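Local coordinates for protein aerobactin synthase IucC (Klebsiella pneumoniae, PDB 6CN7) that probably catalyses the ATP-dependent attachment of a second N-acetyl-N-hydroxylysine to a citryl intermediate, completing the siderophore aerobactin, at residues Leu155-Pro160 and Gln226-Ile231; Phe166-Leu171 and Arg261-Ala266. The protein carries 5 engineered substitutions. All coordinates share one frame; numbering follows the deposited sequence.

Interaction 1 (Leu155-Pro160 and Gln226-Ile231)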
loop_
_atom_site.group_PDB
_atom_site.type_symbol
_atom_site.label_atom_id
_atom_site.label_comp_id
_atom_site.label_asym_id
_atom_site.label_seq_id
_atom_site.Cartn_x
_atom_site.Cartn_y
_atom_site.Cartn_z
ATOM N N LEU A 155 -8.711 5.270 -3.836
ATOM C CA LEU A 155 -9.631 5.924 -4.762
ATOM C C LEU A 155 -10.289 7.134 -4.111
ATOM O O LEU A 155 -10.316 8.229 -4.687
ATOM C CB LEU A 155 -10.689 4.929 -5.237
ATOM C CG LEU A 155 -10.188 3.766 -6.102
ATOM C CD1 LEU A 155 -11.247 2.676 -6.227
ATOM C CD2 LEU A 155 -9.779 4.264 -7.479
ATOM N N GLU A 156 -10.827 6.956 -2.903
ATOM C CA GLU A 156 -11.563 8.039 -2.259
ATOM C C GLU A 156 -10.646 9.181 -1.843
ATOM O O GLU A 156 -11.062 10.346 -1.873
ATOM C CB GLU A 156 -12.336 7.499 -1.057
ATOM C CG GLU A 156 -13.487 6.592 -1.467
ATOM C CD GLU A 156 -14.281 6.052 -0.291
ATOM O OE1 GLU A 156 -13.948 6.392 0.865
ATOM O OE2 GLU A 156 -15.243 5.287 -0.528
ATOM N N ARG A 157 -9.401 8.883 -1.477
ATOM C CA ARG A 157 -8.498 9.932 -1.011
ATOM C C ARG A 157 -7.896 10.745 -2.149
ATOM O O ARG A 157 -7.665 11.947 -1.981
ATOM C CB ARG A 157 -7.373 9.327 -0.172
ATOM C CG ARG A 157 -7.789 8.974 1.235
ATOM C CD ARG A 157 -6.628 8.455 2.061
ATOM N NE ARG A 157 -7.056 8.114 3.415
ATOM C CZ ARG A 157 -6.292 7.509 4.317
ATOM N NH1 ARG A 157 -5.044 7.165 4.022
ATOM N NH2 ARG A 157 -6.781 7.245 5.521
ATOM N N TYR A 158 -7.633 10.126 -3.301
ATOM C CA TYR A 158 -6.800 10.748 -4.324
ATOM C C TYR A 158 -7.426 10.813 -5.710
ATOM O O TYR A 158 -6.882 11.517 -6.567
ATOM C CB TYR A 158 -5.459 10.006 -4.423
ATOM C CG TYR A 158 -4.768 9.866 -3.086
ATOM C CD1 TYR A 158 -4.519 10.979 -2.293
ATOM C CD2 TYR A 158 -4.390 8.620 -2.603
ATOM C CE1 TYR A 158 -3.898 10.859 -1.066
ATOM C CE2 TYR A 158 -3.765 8.488 -1.376
ATOM C CZ TYR A 158 -3.523 9.611 -0.611
ATOM O OH TYR A 158 -2.904 9.488 0.612
ATOM N N ALA A 159 -8.548 10.114 -5.965
ATOM C CA ALA A 159 -9.098 10.160 -7.312
ATOM C C ALA A 159 -10.028 11.360 -7.476
ATOM O O ALA A 159 -10.675 11.787 -6.515
ATOM C CB ALA A 159 -9.861 8.876 -7.625
ATOM N N PRO A 160 -10.124 11.913 -8.689
ATOM C CA PRO A 160 -10.866 13.172 -8.853
ATOM C C PRO A 160 -12.363 13.045 -8.639
ATOM O O PRO A 160 -12.985 14.007 -8.167
ATOM C CB PRO A 160 -10.538 13.588 -10.295
ATOM C CG PRO A 160 -10.153 12.328 -10.982
ATOM C CD PRO A 160 -9.476 11.488 -9.941
ATOM N N GLN A 226 2.282 7.953 -3.703
ATOM C CA GLN A 226 3.602 7.541 -4.167
ATOM C C GLN A 226 4.537 7.275 -2.994
ATOM O O GLN A 226 5.267 6.277 -2.988
ATOM C CB GLN A 226 4.182 8.615 -5.089
ATOM C CG GLN A 226 5.494 8.236 -5.767
ATOM C CD GLN A 226 5.311 7.258 -6.908
ATOM O OE1 GLN A 226 4.224 6.722 -7.116
ATOM N NE2 GLN A 226 6.381 7.024 -7.662
ATOM N N TRP A 227 4.532 8.158 -1.992
ATOM C CA TRP A 227 5.361 7.932 -0.811
ATOM C C TRP A 227 4.896 6.704 -0.042
ATOM O O TRP A 227 5.714 5.879 0.385
ATOM C CB TRP A 227 5.336 9.153 0.104
ATOM C CG TRP A 227 5.901 8.860 1.460
ATOM C CD1 TRP A 227 5.205 8.710 2.625
ATOM C CD2 TRP A 227 7.278 8.660 1.787
ATOM N NE1 TRP A 227 6.068 8.435 3.660
ATOM C CE2 TRP A 227 7.347 8.401 3.171
ATOM C CE3 TRP A 227 8.462 8.679 1.044
ATOM C CZ2 TRP A 227 8.553 8.163 3.826
ATOM C CZ3 TRP A 227 9.658 8.444 1.695
ATOM C CH2 TRP A 227 9.695 8.190 3.072
ATOM N N GLN A 228 3.584 6.577 0.147
ATOM C CA GLN A 228 3.032 5.500 0.958
ATOM C C GLN A 228 3.349 4.135 0.357
ATOM O O GLN A 228 3.826 3.230 1.053
ATOM C CB GLN A 228 1.523 5.706 1.087
ATOM C CG GLN A 228 0.799 4.762 2.022
ATOM C CD GLN A 228 -0.694 5.028 2.036
ATOM O OE1 GLN A 228 -1.496 4.140 1.753
ATOM N NE2 GLN A 228 -1.073 6.263 2.351
ATOM N N GLN A 229 3.109 3.972 -0.944
ATOM C CA GLN A 229 3.160 2.661 -1.577
ATOM C C GLN A 229 4.491 2.337 -2.239
ATOM O O GLN A 229 4.848 1.157 -2.323
ATOM C CB GLN A 229 2.054 2.546 -2.632
ATOM C CG GLN A 229 0.652 2.701 -2.074
ATOM C CD GLN A 229 0.357 1.713 -0.966
ATOM O OE1 GLN A 229 0.678 0.530 -1.070
ATOM N NE2 GLN A 229 -0.252 2.196 0.109
ATOM N N LYS A 230 5.234 3.333 -2.717
ATOM C CA LYS A 230 6.403 3.073 -3.553
ATOM C C LYS A 230 7.698 3.563 -2.920
ATOM O O LYS A 230 8.609 2.759 -2.699
ATOM C CB LYS A 230 6.198 3.714 -4.932
ATOM C CG LYS A 230 5.030 3.131 -5.722
ATOM C CD LYS A 230 5.222 1.645 -6.007
ATOM C CE LYS A 230 4.124 1.106 -6.905
ATOM N NZ LYS A 230 4.245 -0.356 -7.153
ATOM N N ILE A 231 7.812 4.854 -2.613
ATOM C CA ILE A 231 9.109 5.412 -2.250
ATOM C C ILE A 231 9.515 4.977 -0.847
ATOM O O ILE A 231 10.672 4.611 -0.611
ATOM C CB ILE A 231 9.075 6.943 -2.399
ATOM C CG1 ILE A 231 8.858 7.303 -3.871
ATOM C CG2 ILE A 231 10.371 7.571 -1.884
ATOM C CD1 ILE A 231 8.393 8.707 -4.097
#

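Interaction 2 (Phe166-Leu171 and Arg261-Ala266)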
loop_
_atom_site.group_PDB
_atom_site.type_symbol
_atom_site.label_atom_id
_atom_site.label_comp_id
_atom_site.label_asym_id
_atom_site.label_seq_id
_atom_site.Cartn_x
_atom_site.Cartn_y
_atom_site.Cartn_z
ATOM N N PHE A 166 -5.660 16.819 -0.179
ATOM C CA PHE A 166 -4.601 16.197 0.601
ATOM C C PHE A 166 -3.345 17.049 0.517
ATOM O O PHE A 166 -3.158 17.831 -0.420
ATOM C CB PHE A 166 -4.319 14.768 0.121
ATOM C CG PHE A 166 -4.072 14.656 -1.362
ATOM C CD1 PHE A 166 -5.128 14.493 -2.244
ATOM C CD2 PHE A 166 -2.783 14.711 -1.872
ATOM C CE1 PHE A 166 -4.904 14.385 -3.605
ATOM C CE2 PHE A 166 -2.555 14.604 -3.233
ATOM C CZ PHE A 166 -3.617 14.441 -4.098
ATOM N N ARG A 167 -2.493 16.891 1.524
ATOM C CA ARG A 167 -1.182 17.516 1.536
ATOM C C ARG A 167 -0.177 16.645 0.794
ATOM O O ARG A 167 -0.376 15.442 0.604
ATOM C CB ARG A 167 -0.700 17.743 2.970
ATOM C CG ARG A 167 -1.392 18.876 3.697
ATOM C CD ARG A 167 -0.770 19.096 5.066
ATOM N NE ARG A 167 -1.411 20.184 5.799
ATOM C CZ ARG A 167 -1.116 20.515 7.052
ATOM N NH1 ARG A 167 -0.192 19.840 7.723
ATOM N NH2 ARG A 167 -1.750 21.522 7.637
ATOM N N LEU A 168 0.918 17.271 0.378
ATOM C CA LEU A 168 2.014 16.556 -0.251
ATOM C C LEU A 168 3.055 16.160 0.785
ATOM O O LEU A 168 3.227 16.822 1.813
ATOM C CB LEU A 168 2.669 17.415 -1.332
ATOM C CG LEU A 168 1.746 17.877 -2.457
ATOM C CD1 LEU A 168 2.504 18.781 -3.417
ATOM C CD2 LEU A 168 1.140 16.686 -3.190
ATOM N N HIS A 169 3.746 15.062 0.503
ATOM C CA HIS A 169 4.895 14.643 1.284
ATOM C C HIS A 169 6.150 15.296 0.715
ATOM O O HIS A 169 6.256 15.523 -0.495
ATOM C CB HIS A 169 5.025 13.121 1.264
ATOM C CG HIS A 169 5.956 12.574 2.298
ATOM N ND1 HIS A 169 5.569 12.345 3.601
ATOM C CD2 HIS A 169 7.255 12.202 2.220
ATOM C CE1 HIS A 169 6.591 11.858 4.282
ATOM N NE2 HIS A 169 7.625 11.761 3.467
ATOM N N TRP A 170 7.101 15.606 1.593
ATOM C CA TRP A 170 8.292 16.358 1.216
ATOM C C TRP A 170 9.547 15.574 1.566
ATOM O O TRP A 170 9.687 15.081 2.692
ATOM C CB TRP A 170 8.311 17.725 1.902
ATOM C CG TRP A 170 7.254 18.631 1.374
ATOM C CD1 TRP A 170 5.982 18.767 1.843
ATOM C CD2 TRP A 170 7.369 19.520 0.258
ATOM N NE1 TRP A 170 5.296 19.691 1.092
ATOM C CE2 TRP A 170 6.126 20.168 0.112
ATOM C CE3 TRP A 170 8.402 19.834 -0.631
ATOM C CZ2 TRP A 170 5.890 21.111 -0.886
ATOM C CZ3 TRP A 170 8.165 20.771 -1.619
ATOM C CH2 TRP A 170 6.920 21.397 -1.739
ATOM N N LEU A 171 10.453 15.467 0.599
ATOM C CA LEU A 171 11.746 14.827 0.776
ATOM C C LEU A 171 12.858 15.858 0.653
ATOM O O LEU A 171 12.656 16.979 0.178
ATOM C CB LEU A 171 11.957 13.715 -0.259
ATOM C CG LEU A 171 11.007 12.518 -0.229
ATOM C CD1 LEU A 171 11.371 11.542 -1.336
ATOM C CD2 LEU A 171 11.042 11.832 1.125
ATOM N N ARG A 261 -2.350 12.639 -12.076
ATOM C CA ARG A 261 -0.997 13.018 -11.686
ATOM C C ARG A 261 -0.829 14.524 -11.537
ATOM O O ARG A 261 0.071 14.963 -10.813
ATOM C CB ARG A 261 0.018 12.502 -12.705
ATOM C CG ARG A 261 0.271 11.000 -12.654
ATOM C CD ARG A 261 1.322 10.603 -13.676
ATOM N NE ARG A 261 2.586 11.299 -13.444
ATOM C CZ ARG A 261 3.566 11.402 -14.337
ATOM N NH1 ARG A 261 3.439 10.857 -15.541
ATOM N NH2 ARG A 261 4.678 12.057 -14.026
ATOM N N THR A 262 -1.661 15.318 -12.201
ATOM C CA THR A 262 -1.588 16.771 -12.122
ATOM C C THR A 262 -2.610 17.267 -11.106
ATOM O O THR A 262 -3.791 16.915 -11.185
ATOM C CB THR A 262 -1.839 17.409 -13.490
ATOM O OG1 THR A 262 -0.926 16.857 -14.447
ATOM C CG2 THR A 262 -1.643 18.917 -13.424
ATOM N N LEU A 263 -2.152 18.086 -10.162
ATOM C CA LEU A 263 -2.971 18.524 -9.042
ATOM C C LEU A 263 -3.182 20.032 -9.087
ATOM O O LEU A 263 -2.305 20.789 -9.513
ATOM C CB LEU A 263 -2.321 18.145 -7.706
ATOM C CG LEU A 263 -1.757 16.729 -7.588
ATOM C CD1 LEU A 263 -1.048 16.570 -6.254
ATOM C CD2 LEU A 263 -2.853 15.688 -7.744
ATOM N N THR A 264 -4.358 20.457 -8.634
ATOM C CA THR A 264 -4.693 21.866 -8.493
ATOM C C THR A 264 -4.653 22.250 -7.021
ATOM O O THR A 264 -5.085 21.479 -6.157
ATOM C CB THR A 264 -6.079 22.163 -9.074
ATOM O OG1 THR A 264 -6.097 21.829 -10.467
ATOM C CG2 THR A 264 -6.437 23.637 -8.910
ATOM N N ASN A 265 -4.128 23.440 -6.737
ATOM C CA ASN A 265 -4.051 23.927 -5.366
ATOM C C ASN A 265 -5.426 24.422 -4.933
ATOM O O ASN A 265 -5.968 25.362 -5.526
ATOM C CB ASN A 265 -3.013 25.041 -5.251
ATOM C CG ASN A 265 -2.681 25.384 -3.812
ATOM O OD1 ASN A 265 -3.553 25.383 -2.943
ATOM N ND2 ASN A 265 -1.413 25.672 -3.551
ATOM N N ALA A 266 -5.990 23.791 -3.902
ATOM C CA ALA A 266 -7.312 24.155 -3.413
ATOM C C ALA A 266 -7.273 25.169 -2.280
ATOM O O ALA A 266 -8.297 25.805 -2.004
ATOM C CB ALA A 266 -8.062 22.905 -2.942
#

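Interaction 1 (Leu155-Pro160 and Gln226-Ile231)
Gln-226 O takes two backbone N-H groups, Lys-230 N at 3.0 Å and Ile-231 N at 2.9 Å, in the turn from which Gln-228 extends toward Tyr-158 and Arg-157. The bond from Ile-231 marks a widened, pi-type turn in helix 224-234. Gln-228 has CG anti to its N (chi1 -174°) and is extended beyond it, which carries the amide across to the other helix. There NE2 comes within 4.1 Å of Tyr-158 OH, too long for a hydrogen bond; ring and amide planes lie 61° apart. The same NE2 stands 4.4 Å from Arg-157 NH1, at the edge of the guanidinium and near its plane, again without a bond. This light touching joins two helices of the IucA/IucC-family region where the subunits of the dimer meet. Gln-229 NE2 gives a weak bond to Gln-228 OE1 (2.8 Å, N-H...O 126°), and Gln-229 OE1 accepts from Gln-229 NE2 of the second subunit. On the other helix, Arg-157 has its ion-pair partner in Glu-153, reached through NH2. Arg-157 CB lies 3.7 Å above the plane of the Tyr-158 ring, over its centre, covering one face. Tyr-158 also meets His-223 edge-to-face, which ties the end of helix 152-158 to the residues leading into helix 224-234.

Interaction 2 (Phe166-Leu171 and Arg261-Ala266)
Strand 262-265 meets Phe-166 and Leu-168 through one side chain, that of Leu-263, inside the large antiparallel sheet of the IucA/IucC-family region. Strand 252-256 pairs with both strands and so lies between them in the sheet order; accordingly no backbone hydrogen bond joins 166-171 to 261-266, and their nearest CA atoms, of Phe-166 and Ala-266, are 9.3 Å apart. Just before the strand, Arg-261 gives NE to Leu-276 O; Thr-262, which begins it, packs on Gln-257 and Lys-275. Next comes Leu-263, whose side chain points toward strand 165-174 and also packs on Trp-254 and Ile-274. Phe-166 has CG between its N and its carbonyl carbon (chi1 52°), which brings the ring end closer to Leu-263 than the direction of its CB would suggest. Both leucine methyls share the ring: CD1 of Leu-263 is 3.9 Å from Phe-166 CE2, CD2 3.9 Å from Phe-166 CZ. Leu-168 and Leu-263 run alongside each other, pointing opposite ways, with Leu-168 CD2 3.8 Å from Leu-263 CD1. All three side chains are buried and the contact is wholly apolar. Beyond it, Thr-264 OG1 bonds to Gln-257 NE2. At the strand end, Asn-265 ND2 is hydrogen-bonded to Asp-252 OD2, while Asn-265 OD1 accepts from the backbone N of both Ser-267 and Arg-268.

Overall arrangement
The centres of interactions 1 and 2 lie 11 Å apart, and strand 165-174, which follows helix 152-158 in the chain, connects them. Tyr-158 meets Phe-166 edge-to-face, with Tyr-158 CD1 3.6 Å from Phe-166 CD1, and thus joins the helix contact to the apolar packing around Leu-263. Further along the strand, Trp-227 stacks on His-169, with Trp-227 CE2 3.4 Å from His-169 NE2; that nitrogen is also hydrogen-bonded to Ser-246 OG. Trp-227 NE1 in turn donates to Glu-153 OE1 of the second subunit, so interaction 1 lies between the sheet and the dimer partner, whereas the segments of interaction 2 touch no other chain.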